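Local atomic coordinates of D-mannose isomerase (Marinomonas mediterranea, PDB entry 5X32), a protein that catalyses the reversible isomerisation of D-mannose to D-fructose and, less efficiently, of D-lyxose to D-xylulose. Residues Gly33-Phe38 against Asn48-Val53; Gly114-Ile119 against Met177-Ala182; Leu294-Ala299 against Asp308-Val313. All coordinates share one frame; numbering follows the deposited sequence.

Interaction 1 (Gly33-Phe38 against Asn48-Val53)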
loop_
_atom_site.group_PDB
_atom_site.type_symbol
_atom_site.label_atom_id
_atom_site.label_comp_id
_atom_site.label_asym_id
_atom_site.label_seq_id
_atom_site.Cartn_x
_atom_site.Cartn_y
_atom_site.Cartn_z
ATOM N N GLY A 33 -11.038 0.156 18.347
ATOM C CA GLY A 33 -10.227 -0.222 17.203
ATOM C C GLY A 33 -10.815 -1.345 16.385
ATOM O O GLY A 33 -12.030 -1.566 16.391
ATOM N N PHE A 34 -9.940 -2.090 15.723
ATOM C CA PHE A 34 -10.369 -3.184 14.872
ATOM C C PHE A 34 -9.658 -4.475 15.231
ATOM O O PHE A 34 -8.500 -4.472 15.655
ATOM C CB PHE A 34 -10.107 -2.856 13.386
ATOM C CG PHE A 34 -10.708 -1.552 12.937
ATOM C CD1 PHE A 34 -9.934 -0.413 12.860
ATOM C CD2 PHE A 34 -12.051 -1.453 12.636
ATOM C CE1 PHE A 34 -10.482 0.798 12.462
ATOM C CE2 PHE A 34 -12.605 -0.251 12.243
ATOM C CZ PHE A 34 -11.819 0.875 12.159
ATOM N N PHE A 35 -10.361 -5.582 15.058
ATOM C CA PHE A 35 -9.711 -6.885 15.028
ATOM C C PHE A 35 -8.906 -6.970 13.728
ATOM O O PHE A 35 -9.266 -6.361 12.705
ATOM C CB PHE A 35 -10.738 -8.023 15.131
ATOM C CG PHE A 35 -11.592 -7.973 16.390
ATOM C CD1 PHE A 35 -11.045 -8.266 17.633
ATOM C CD2 PHE A 35 -12.928 -7.614 16.318
ATOM C CE1 PHE A 35 -11.823 -8.222 18.788
ATOM C CE2 PHE A 35 -13.706 -7.563 17.456
ATOM C CZ PHE A 35 -13.153 -7.863 18.699
ATOM N N GLN A 36 -7.775 -7.661 13.778
ATOM C CA GLN A 36 -6.825 -7.562 12.688
ATOM C C GLN A 36 -6.325 -8.923 12.172
ATOM O O GLN A 36 -5.401 -8.998 11.346
ATOM C CB GLN A 36 -5.650 -6.680 13.126
ATOM C CG GLN A 36 -6.057 -5.229 13.392
ATOM C CD GLN A 36 -4.904 -4.343 13.867
ATOM O OE1 GLN A 36 -3.770 -4.798 14.033
ATOM N NE2 GLN A 36 -5.182 -3.058 14.018
ATOM N N PHE A 37 -6.986 -9.992 12.596
ATOM C CA PHE A 37 -6.551 -11.325 12.216
ATOM C C PHE A 37 -7.750 -12.179 11.822
ATOM O O PHE A 37 -8.492 -12.675 12.674
ATOM C CB PHE A 37 -5.780 -11.993 13.357
ATOM C CG PHE A 37 -4.399 -11.426 13.595
ATOM C CD1 PHE A 37 -4.222 -10.260 14.333
ATOM C CD2 PHE A 37 -3.269 -12.094 13.123
ATOM C CE1 PHE A 37 -2.950 -9.759 14.575
ATOM C CE2 PHE A 37 -1.993 -11.601 13.356
ATOM C CZ PHE A 37 -1.830 -10.441 14.086
ATOM N N PHE A 38 -7.899 -12.406 10.524
ATOM C CA PHE A 38 -9.098 -13.043 10.028
ATOM C C PHE A 38 -8.790 -14.331 9.294
ATOM O O PHE A 38 -7.855 -14.416 8.487
ATOM C CB PHE A 38 -9.847 -12.083 9.109
ATOM C CG PHE A 38 -10.181 -10.777 9.757
ATOM C CD1 PHE A 38 -11.337 -10.631 10.499
ATOM C CD2 PHE A 38 -9.322 -9.698 9.649
ATOM C CE1 PHE A 38 -11.642 -9.437 11.111
ATOM C CE2 PHE A 38 -9.624 -8.487 10.254
ATOM C CZ PHE A 38 -10.787 -8.364 10.985
ATOM N N ASN A 48 -6.589 -9.953 20.081
ATOM C CA ASN A 48 -5.822 -9.070 20.926
ATOM C C ASN A 48 -4.697 -8.343 20.219
ATOM O O ASN A 48 -4.600 -7.128 20.298
ATOM C CB ASN A 48 -5.245 -9.870 22.094
ATOM C CG ASN A 48 -6.321 -10.471 22.967
ATOM O OD1 ASN A 48 -7.331 -9.819 23.273
ATOM N ND2 ASN A 48 -6.109 -11.706 23.390
ATOM N N THR A 49 -3.887 -9.073 19.468
ATOM C CA THR A 49 -2.734 -8.459 18.850
ATOM C C THR A 49 -3.139 -7.458 17.786
ATOM O O THR A 49 -3.927 -7.751 16.898
ATOM C CB THR A 49 -1.825 -9.523 18.258
ATOM O OG1 THR A 49 -1.435 -10.411 19.309
ATOM C CG2 THR A 49 -0.573 -8.897 17.653
ATOM N N ARG A 50 -2.586 -6.263 17.895
ATOM C CA ARG A 50 -2.858 -5.229 16.927
ATOM C C ARG A 50 -1.620 -4.503 16.466
ATOM O O ARG A 50 -0.664 -4.274 17.224
ATOM C CB ARG A 50 -3.896 -4.251 17.459
ATOM C CG ARG A 50 -5.254 -4.896 17.393
ATOM C CD ARG A 50 -6.250 -4.317 18.319
ATOM N NE ARG A 50 -7.201 -5.348 18.721
ATOM C CZ ARG A 50 -8.485 -5.113 18.938
ATOM N NH1 ARG A 50 -8.970 -3.892 18.760
ATOM N NH2 ARG A 50 -9.278 -6.105 19.305
ATOM N N HIS A 51 -1.669 -4.158 15.188
ATOM C CA HIS A 51 -0.536 -3.572 14.500
ATOM C C HIS A 51 -0.935 -2.240 13.906
ATOM O O HIS A 51 -2.025 -2.096 13.343
ATOM C CB HIS A 51 -0.038 -4.509 13.400
ATOM C CG HIS A 51 1.311 -4.155 12.868
ATOM N ND1 HIS A 51 1.551 -2.998 12.159
ATOM C CD2 HIS A 51 2.490 -4.816 12.927
ATOM C CE1 HIS A 51 2.829 -2.945 11.831
ATOM N NE2 HIS A 51 3.420 -4.037 12.278
ATOM N N LEU A 52 -0.024 -1.282 13.999
ATOM C CA LEU A 52 -0.288 0.058 13.518
ATOM C C LEU A 52 -0.725 0.043 12.046
ATOM O O LEU A 52 -1.647 0.777 11.670
ATOM C CB LEU A 52 0.964 0.916 13.681
ATOM C CG LEU A 52 0.852 2.376 13.269
ATOM C CD1 LEU A 52 -0.190 3.088 14.165
ATOM C CD2 LEU A 52 2.212 3.008 13.329
ATOM N N VAL A 53 -0.110 -0.827 11.237
ATOM C CA VAL A 53 -0.408 -0.867 9.800
ATOM C C VAL A 53 -1.863 -1.297 9.539
ATOM O O VAL A 53 -2.530 -0.717 8.687
ATOM C CB VAL A 53 0.600 -1.786 9.030
ATOM C CG1 VAL A 53 0.230 -1.937 7.546
ATOM C CG2 VAL A 53 2.002 -1.229 9.143
#

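Interaction 2 (Gly114-Ile119 against Met177-Ala182). With PO4 (phosphate ion), chain C.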
loop_
_atom_site.group_PDB
_atom_site.type_symbol
_atom_site.label_atom_id
_atom_site.label_comp_id
_atom_site.label_asym_id
_atom_site.label_seq_id
_atom_site.Cartn_x
_atom_site.Cartn_y
_atom_site.Cartn_z
ATOM N N GLY A 114 5.270 3.086 9.278
ATOM C CA GLY A 114 4.127 3.343 10.126
ATOM C C GLY A 114 3.686 4.786 10.032
ATOM O O GLY A 114 2.511 5.068 9.823
ATOM N N LEU A 115 4.634 5.707 10.164
ATOM C CA LEU A 115 4.308 7.131 10.108
ATOM C C LEU A 115 3.644 7.506 8.773
ATOM O O LEU A 115 2.689 8.292 8.745
ATOM C CB LEU A 115 5.570 7.967 10.340
ATOM C CG LEU A 115 6.075 8.044 11.788
ATOM C CD1 LEU A 115 7.263 8.988 11.868
ATOM C CD2 LEU A 115 4.980 8.454 12.773
ATOM N N ALA A 116 4.133 6.921 7.679
ATOM C CA ALA A 116 3.511 7.148 6.380
ATOM C C ALA A 116 2.059 6.727 6.461
ATOM O O ALA A 116 1.169 7.488 6.094
ATOM C CB ALA A 116 4.249 6.387 5.252
ATOM N N PHE A 117 1.794 5.545 6.997
ATOM C CA PHE A 117 0.396 5.125 7.010
ATOM C C PHE A 117 -0.445 5.942 8.006
ATOM O O PHE A 117 -1.669 6.086 7.835
ATOM C CB PHE A 117 0.284 3.631 7.280
ATOM C CG PHE A 117 0.311 2.813 6.029
ATOM C CD1 PHE A 117 -0.764 2.833 5.163
ATOM C CD2 PHE A 117 1.407 2.029 5.715
ATOM C CE1 PHE A 117 -0.744 2.096 3.992
ATOM C CE2 PHE A 117 1.435 1.286 4.541
ATOM C CZ PHE A 117 0.351 1.314 3.684
ATOM N N VAL A 118 0.209 6.509 9.023
ATOM C CA VAL A 118 -0.464 7.401 9.955
ATOM C C VAL A 118 -0.924 8.662 9.204
ATOM O O VAL A 118 -2.087 9.088 9.332
ATOM C CB VAL A 118 0.448 7.781 11.146
ATOM C CG1 VAL A 118 -0.148 8.953 11.938
ATOM C CG2 VAL A 118 0.616 6.594 12.074
ATOM N N ILE A 119 -0.033 9.222 8.385
ATOM C CA ILE A 119 -0.382 10.353 7.525
ATOM C C ILE A 119 -1.500 10.000 6.539
ATOM O O ILE A 119 -2.441 10.775 6.357
ATOM C CB ILE A 119 0.852 10.860 6.745
ATOM C CG1 ILE A 119 1.761 11.658 7.676
ATOM C CG2 ILE A 119 0.442 11.741 5.570
ATOM C CD1 ILE A 119 3.047 12.089 7.052
ATOM N N MET A 177 8.559 4.773 -0.556
ATOM C CA MET A 177 7.461 4.552 -1.483
ATOM C C MET A 177 6.125 4.914 -0.844
ATOM O O MET A 177 5.359 5.766 -1.343
ATOM C CB MET A 177 7.443 3.100 -1.934
ATOM C CG MET A 177 6.495 2.806 -3.084
ATOM S SD MET A 177 6.464 1.042 -3.493
ATOM C CE MET A 177 5.900 0.365 -1.920
ATOM N N HIS A 178 5.849 4.288 0.291
ATOM C CA HIS A 178 4.559 4.530 0.935
ATOM C C HIS A 178 4.466 5.962 1.443
ATOM O O HIS A 178 3.374 6.544 1.530
ATOM C CB HIS A 178 4.348 3.513 2.036
ATOM C CG HIS A 178 3.861 2.199 1.525
ATOM N ND1 HIS A 178 2.651 2.062 0.877
ATOM C CD2 HIS A 178 4.453 0.983 1.482
ATOM C CE1 HIS A 178 2.492 0.802 0.512
ATOM N NE2 HIS A 178 3.573 0.126 0.866
ATOM N N MET A 179 5.620 6.530 1.769
ATOM C CA MET A 179 5.664 7.911 2.170
ATOM C C MET A 179 5.224 8.818 1.036
ATOM O O MET A 179 4.385 9.697 1.242
ATOM C CB MET A 179 7.062 8.272 2.642
ATOM C CG MET A 179 7.114 9.582 3.371
ATOM S SD MET A 179 6.110 9.553 4.860
ATOM C CE MET A 179 5.671 11.295 4.892
ATOM N N CYS A 180 5.738 8.544 -0.166
ATOM C CA CYS A 180 5.371 9.277 -1.364
ATOM C C CYS A 180 3.885 9.217 -1.605
ATOM O O CYS A 180 3.220 10.246 -1.815
ATOM C CB CYS A 180 6.112 8.700 -2.575
ATOM S SG CYS A 180 5.443 9.214 -4.187
ATOM N N GLU A 181 3.354 8.006 -1.500
ATOM C CA GLU A 181 1.924 7.796 -1.660
ATOM C C GLU A 181 1.088 8.589 -0.658
ATOM O O GLU A 181 0.099 9.267 -1.019
ATOM C CB GLU A 181 1.625 6.326 -1.483
ATOM C CG GLU A 181 0.168 6.028 -1.293
ATOM C CD GLU A 181 -0.062 4.683 -0.622
ATOM O OE1 GLU A 181 0.863 4.186 0.076
ATOM O OE2 GLU A 181 -1.176 4.129 -0.785
ATOM N N ALA A 182 1.528 8.534 0.600
ATOM C CA ALA A 182 0.807 9.151 1.692
ATOM C C ALA A 182 0.757 10.641 1.470
ATOM O O ALA A 182 -0.298 11.272 1.623
ATOM C CB ALA A 182 1.473 8.827 3.027
HETATM P P PO4 C . 4.397 -3.022 0.797
HETATM O O1 PO4 C . 5.759 -2.429 1.085
HETATM O O2 PO4 C . 4.543 -4.519 0.570
HETATM O O3 PO4 C . 3.739 -2.421 -0.435
HETATM O O4 PO4 C . 3.539 -2.712 1.998
#

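Interaction 3 (Leu294-Ala299 against Asp308-Val313)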
loop_
_atom_site.group_PDB
_atom_site.type_symbol
_atom_site.label_atom_id
_atom_site.label_comp_id
_atom_site.label_asym_id
_atom_site.label_seq_id
_atom_site.Cartn_x
_atom_site.Cartn_y
_atom_site.Cartn_z
ATOM N N LEU A 294 1.845 -12.931 -11.109
ATOM C CA LEU A 294 3.222 -12.526 -10.885
ATOM C C LEU A 294 3.828 -13.167 -9.655
ATOM O O LEU A 294 3.243 -13.189 -8.564
ATOM C CB LEU A 294 3.351 -11.010 -10.751
ATOM C CG LEU A 294 2.847 -10.183 -11.924
ATOM C CD1 LEU A 294 2.281 -8.899 -11.401
ATOM C CD2 LEU A 294 3.977 -9.946 -12.952
ATOM N N HIS A 295 5.008 -13.722 -9.872
ATOM C CA HIS A 295 5.861 -14.210 -8.810
ATOM C C HIS A 295 6.282 -13.079 -7.889
ATOM O O HIS A 295 6.192 -11.903 -8.243
ATOM C CB HIS A 295 7.071 -14.917 -9.414
ATOM C CG HIS A 295 6.705 -16.139 -10.190
ATOM N ND1 HIS A 295 7.324 -16.489 -11.368
ATOM C CD2 HIS A 295 5.781 -17.102 -9.948
ATOM C CE1 HIS A 295 6.786 -17.607 -11.827
ATOM N NE2 HIS A 295 5.851 -18.001 -10.981
ATOM N N TYR A 296 6.731 -13.443 -6.696
ATOM C CA TYR A 296 7.009 -12.462 -5.662
ATOM C C TYR A 296 8.340 -11.741 -5.837
ATOM O O TYR A 296 8.455 -10.565 -5.524
ATOM C CB TYR A 296 6.976 -13.149 -4.303
ATOM C CG TYR A 296 7.020 -12.221 -3.119
ATOM C CD1 TYR A 296 6.098 -11.188 -2.980
ATOM C CD2 TYR A 296 7.961 -12.401 -2.124
ATOM C CE1 TYR A 296 6.114 -10.360 -1.872
ATOM C CE2 TYR A 296 7.992 -11.582 -1.020
ATOM C CZ TYR A 296 7.075 -10.558 -0.894
ATOM O OH TYR A 296 7.126 -9.746 0.222
ATOM N N GLY A 297 9.342 -12.436 -6.353
ATOM C CA GLY A 297 10.652 -11.836 -6.464
ATOM C C GLY A 297 11.581 -12.578 -7.399
ATOM O O GLY A 297 11.532 -13.815 -7.503
ATOM N N TYR A 298 12.415 -11.804 -8.095
ATOM C CA TYR A 298 13.437 -12.349 -8.989
ATOM C C TYR A 298 14.789 -11.714 -8.693
ATOM O O TYR A 298 14.867 -10.673 -8.032
ATOM C CB TYR A 298 13.056 -12.144 -10.463
ATOM C CG TYR A 298 12.640 -10.726 -10.833
ATOM C CD1 TYR A 298 13.584 -9.714 -10.997
ATOM C CD2 TYR A 298 11.299 -10.408 -11.040
ATOM C CE1 TYR A 298 13.203 -8.420 -11.335
ATOM C CE2 TYR A 298 10.912 -9.122 -11.383
ATOM C CZ TYR A 298 11.874 -8.133 -11.537
ATOM O OH TYR A 298 11.487 -6.858 -11.877
ATOM N N ALA A 299 15.855 -12.348 -9.173
ATOM C CA ALA A 299 17.205 -11.822 -8.974
ATOM C C ALA A 299 17.472 -10.718 -9.980
ATOM O O ALA A 299 16.726 -10.578 -10.950
ATOM C CB ALA A 299 18.226 -12.928 -9.102
ATOM N N ASP A 308 6.135 -17.543 -5.076
ATOM C CA ASP A 308 4.827 -17.399 -4.454
ATOM C C ASP A 308 4.062 -16.228 -5.040
ATOM O O ASP A 308 4.648 -15.236 -5.496
ATOM C CB ASP A 308 4.956 -17.245 -2.936
ATOM C CG ASP A 308 5.267 -18.554 -2.253
ATOM O OD1 ASP A 308 4.902 -19.607 -2.822
ATOM O OD2 ASP A 308 5.872 -18.535 -1.160
ATOM N N LYS A 309 2.742 -16.361 -5.031
ATOM C CA LYS A 309 1.878 -15.342 -5.596
ATOM C C LYS A 309 1.080 -14.586 -4.512
ATOM O O LYS A 309 0.211 -15.145 -3.847
ATOM C CB LYS A 309 0.986 -15.990 -6.647
ATOM C CG LYS A 309 1.830 -16.787 -7.635
ATOM C CD LYS A 309 1.267 -16.805 -9.044
ATOM C CE LYS A 309 1.303 -18.215 -9.631
ATOM N NZ LYS A 309 2.541 -18.914 -9.264
ATOM N N TYR A 310 1.433 -13.319 -4.323
ATOM C CA TYR A 310 0.835 -12.460 -3.314
ATOM C C TYR A 310 -0.284 -11.581 -3.885
ATOM O O TYR A 310 -0.273 -11.205 -5.052
ATOM C CB TYR A 310 1.906 -11.568 -2.683
ATOM C CG TYR A 310 2.876 -12.287 -1.776
ATOM C CD1 TYR A 310 3.764 -13.228 -2.277
ATOM C CD2 TYR A 310 2.916 -12.015 -0.421
ATOM C CE1 TYR A 310 4.661 -13.881 -1.451
ATOM C CE2 TYR A 310 3.802 -12.673 0.414
ATOM C CZ TYR A 310 4.670 -13.600 -0.111
ATOM O OH TYR A 310 5.549 -14.252 0.714
ATOM N N PHE A 311 -1.260 -11.255 -3.055
ATOM C CA PHE A 311 -2.400 -10.464 -3.493
ATOM C C PHE A 311 -2.012 -9.038 -3.877
ATOM O O PHE A 311 -2.445 -8.508 -4.915
ATOM C CB PHE A 311 -3.469 -10.452 -2.394
ATOM C CG PHE A 311 -3.119 -9.574 -1.223
ATOM C CD1 PHE A 311 -2.107 -9.943 -0.344
ATOM C CD2 PHE A 311 -3.776 -8.372 -1.019
ATOM C CE1 PHE A 311 -1.764 -9.132 0.724
ATOM C CE2 PHE A 311 -3.432 -7.552 0.059
ATOM C CZ PHE A 311 -2.421 -7.934 0.920
ATOM N N TRP A 312 -1.199 -8.408 -3.043
ATOM C CA TRP A 312 -0.946 -6.999 -3.247
ATOM C C TRP A 312 -0.157 -6.773 -4.547
ATOM O O TRP A 312 -0.336 -5.747 -5.195
ATOM C CB TRP A 312 -0.204 -6.384 -2.060
ATOM C CG TRP A 312 1.208 -6.858 -1.839
ATOM C CD1 TRP A 312 1.623 -7.854 -0.996
ATOM C CD2 TRP A 312 2.385 -6.359 -2.474
ATOM N NE1 TRP A 312 2.989 -7.995 -1.061
ATOM C CE2 TRP A 312 3.482 -7.088 -1.963
ATOM C CE3 TRP A 312 2.626 -5.359 -3.420
ATOM C CZ2 TRP A 312 4.801 -6.848 -2.377
ATOM C CZ3 TRP A 312 3.934 -5.128 -3.825
ATOM C CH2 TRP A 312 5.001 -5.869 -3.306
ATOM N N VAL A 313 0.657 -7.753 -4.945
ATOM C CA VAL A 313 1.426 -7.673 -6.184
ATOM C C VAL A 313 0.508 -7.694 -7.414
ATOM O O VAL A 313 0.631 -6.858 -8.325
ATOM C CB VAL A 313 2.429 -8.825 -6.268
ATOM C CG1 VAL A 313 3.058 -8.892 -7.654
ATOM C CG2 VAL A 313 3.485 -8.698 -5.163
#

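Interaction 1 (Gly33-Phe38 against Asn48-Val53)
Arg-50 NH2 lies 3.3 Å from Phe-35 CD1 while two oxygens of nearby loops grip it: Asp-29 OD2 through a salt bridge and the carbonyl of Pro-47 through a hydrogen bond. The ring of Phe-35 and the guanidinium are steeply tilted, their planes 68° apart. The carbonyl oxygen of Phe-34 sits over one guanidinium face, offset toward the rim; Phe-34 O is 3.2 Å from Arg-50 NH1, but the angle is too poor for a hydrogen bond. Farther along, the arginine's CG packs 3.6 Å from Gln-36 CD.

Gln-36 meets the backbone of His-51, the residue after Arg-50. Its CG stands anti to the carbonyl carbon and the chain runs extended beyond it, which carries the amide to His-51. Gln-36 OE1 accepts from His-51 N in a nearly straight bond (169°); the modelled length is unusually short and is doubtful at this resolution. Gln-36 NE2 gives only a weak bond, 3.4 Å, to His-51 O. One residue before Arg-50, the edge of the Phe-37 ring brings CE1 to 3.2 Å from Thr-49 O, and Phe-37 CZ is 4.1 Å from Thr-49 CG2.

Strand 49-51 pairs with 99-101 and runs straight into helix 52-69 of the family's (alpha/alpha)6 barrel. His-51 is the N-cap of that helix: its ND1 accepts from Val-53 N at 2.9 Å, with the donor in the imidazole plane.

A leucine in place of Arg-50 would probably leave the carboxylate of Asp-29 without its charged mate and Pro-47 O without this donor. The Gln-36 amide supplies the direct polar link to His-51, while Arg-50 and the phenylalanines add packing; the buried guanidinium, matched by Asp-29, is likely to remain charged.

Interaction 2 (Gly114-Ile119 against Met177-Ala182)
Phe-117 and His-178 meet obliquely across two neighbouring, nearly parallel helices of the (alpha/alpha)6 barrel of this epimerase family; the axes of the short segments come within 8.5 Å at 14°. The two rings are tilted by 40° with centroids 5.0 Å apart, and Phe-117 CE2 lies over one face of the imidazole, toward its rim. Around its edge, the imidazole is held in plane: His-178 ND1 donates to Glu-181 OE1 at 2.9 Å, one turn further on, meeting that oxygen nearly along its C-O bond. This bond is likely to restrain rotation of the ring.

Away from the rings the interface is small and apolar. Ala-116 CB points at the partner helix and touches Met-179 SD at 3.7 Å; the methionine reaches it because its chain bends at chi2. Ala-182 CB fits against Ala-116 O, and Met-179 CE meets Ile-119 CD1 at 3.5 Å. Leu-144 of helix 133-147 touches both of these last two side chains.

His-178 lies about 4 Å, side chain to side chain, from His-380, a proton donor/acceptor by similarity. A phosphate ion, probably from the crystallisation liquor, is hydrogen-bonded to Tyr-113 OH and to His-178, whose NE2 donates to phosphate O3 at 2.9 Å and 152°.

Interaction 3 (Leu294-Ala299 against Asp308-Val313)
Tyr-296 and Tyr-310 form an offset stack between the two arms of a beta hairpin, strands 297-298 and 304-310, whose second arm leads directly into helix 311-328. The ring centroids are 3.8 Å apart and the planes tilt by 19°. The side chain of Tyr-296 sets off with CG anti to the backbone N (chi1 -170°), which lays its ring over the face of Tyr-310. This is the tight part of the contact. Val-313 CG2 approaches the edge of the Tyr-296 ring, and Trp-312 CZ2 comes to 3.8 Å from Tyr-296 CE1. Beside them Leu-294 CB packs on Val-313 CG1, also at 3.8 Å. The indole of Trp-312 in turn stacks on His-251 and lies close to His-380, both proton donor/acceptors by similarity, so the start of helix 311-328, against which Tyr-296 packs, probably lines the active site.

The other flank is looser. Tyr-296 N stands near Asp-308 O, but the angle is poor for a bond; here Tyr-296 and Gly-297 make a classic beta bulge opposite Asp-306. His-295, partly exposed, runs alongside Lys-309, whose ammonium turns to Asp-288 and the carbonyl of Glu-362. Lys-309 NZ stays at the imidazole edge, 3.8 Å from His-295 CD2.

Overall arrangement
Interaction 2 is the core contact: every touching residue is buried, its centre is about 9 Å from the centre of the chain, and it joins two inner helices mostly by apolar packing, with one histidine ring turned to the pocket. Interactions 1 and 3 lie farther out, about 17 and 15 Å from that centre, and are partly buried. Both put a loop or hairpin against the strand that leads into an inner helix, 52-69 or 311-328, yet interaction 1 combines a glutamine amide and a guanidinium with phenylalanine rings and interaction 3 relies on stacked aromatic rings. Interactions 1 and 2 touch where Leu-52 CD2 packs 3.7 Å from Gly-114 CA. Interactions 2 and 3 do not touch, but His-178 and Trp-312 both approach His-251 and His-380.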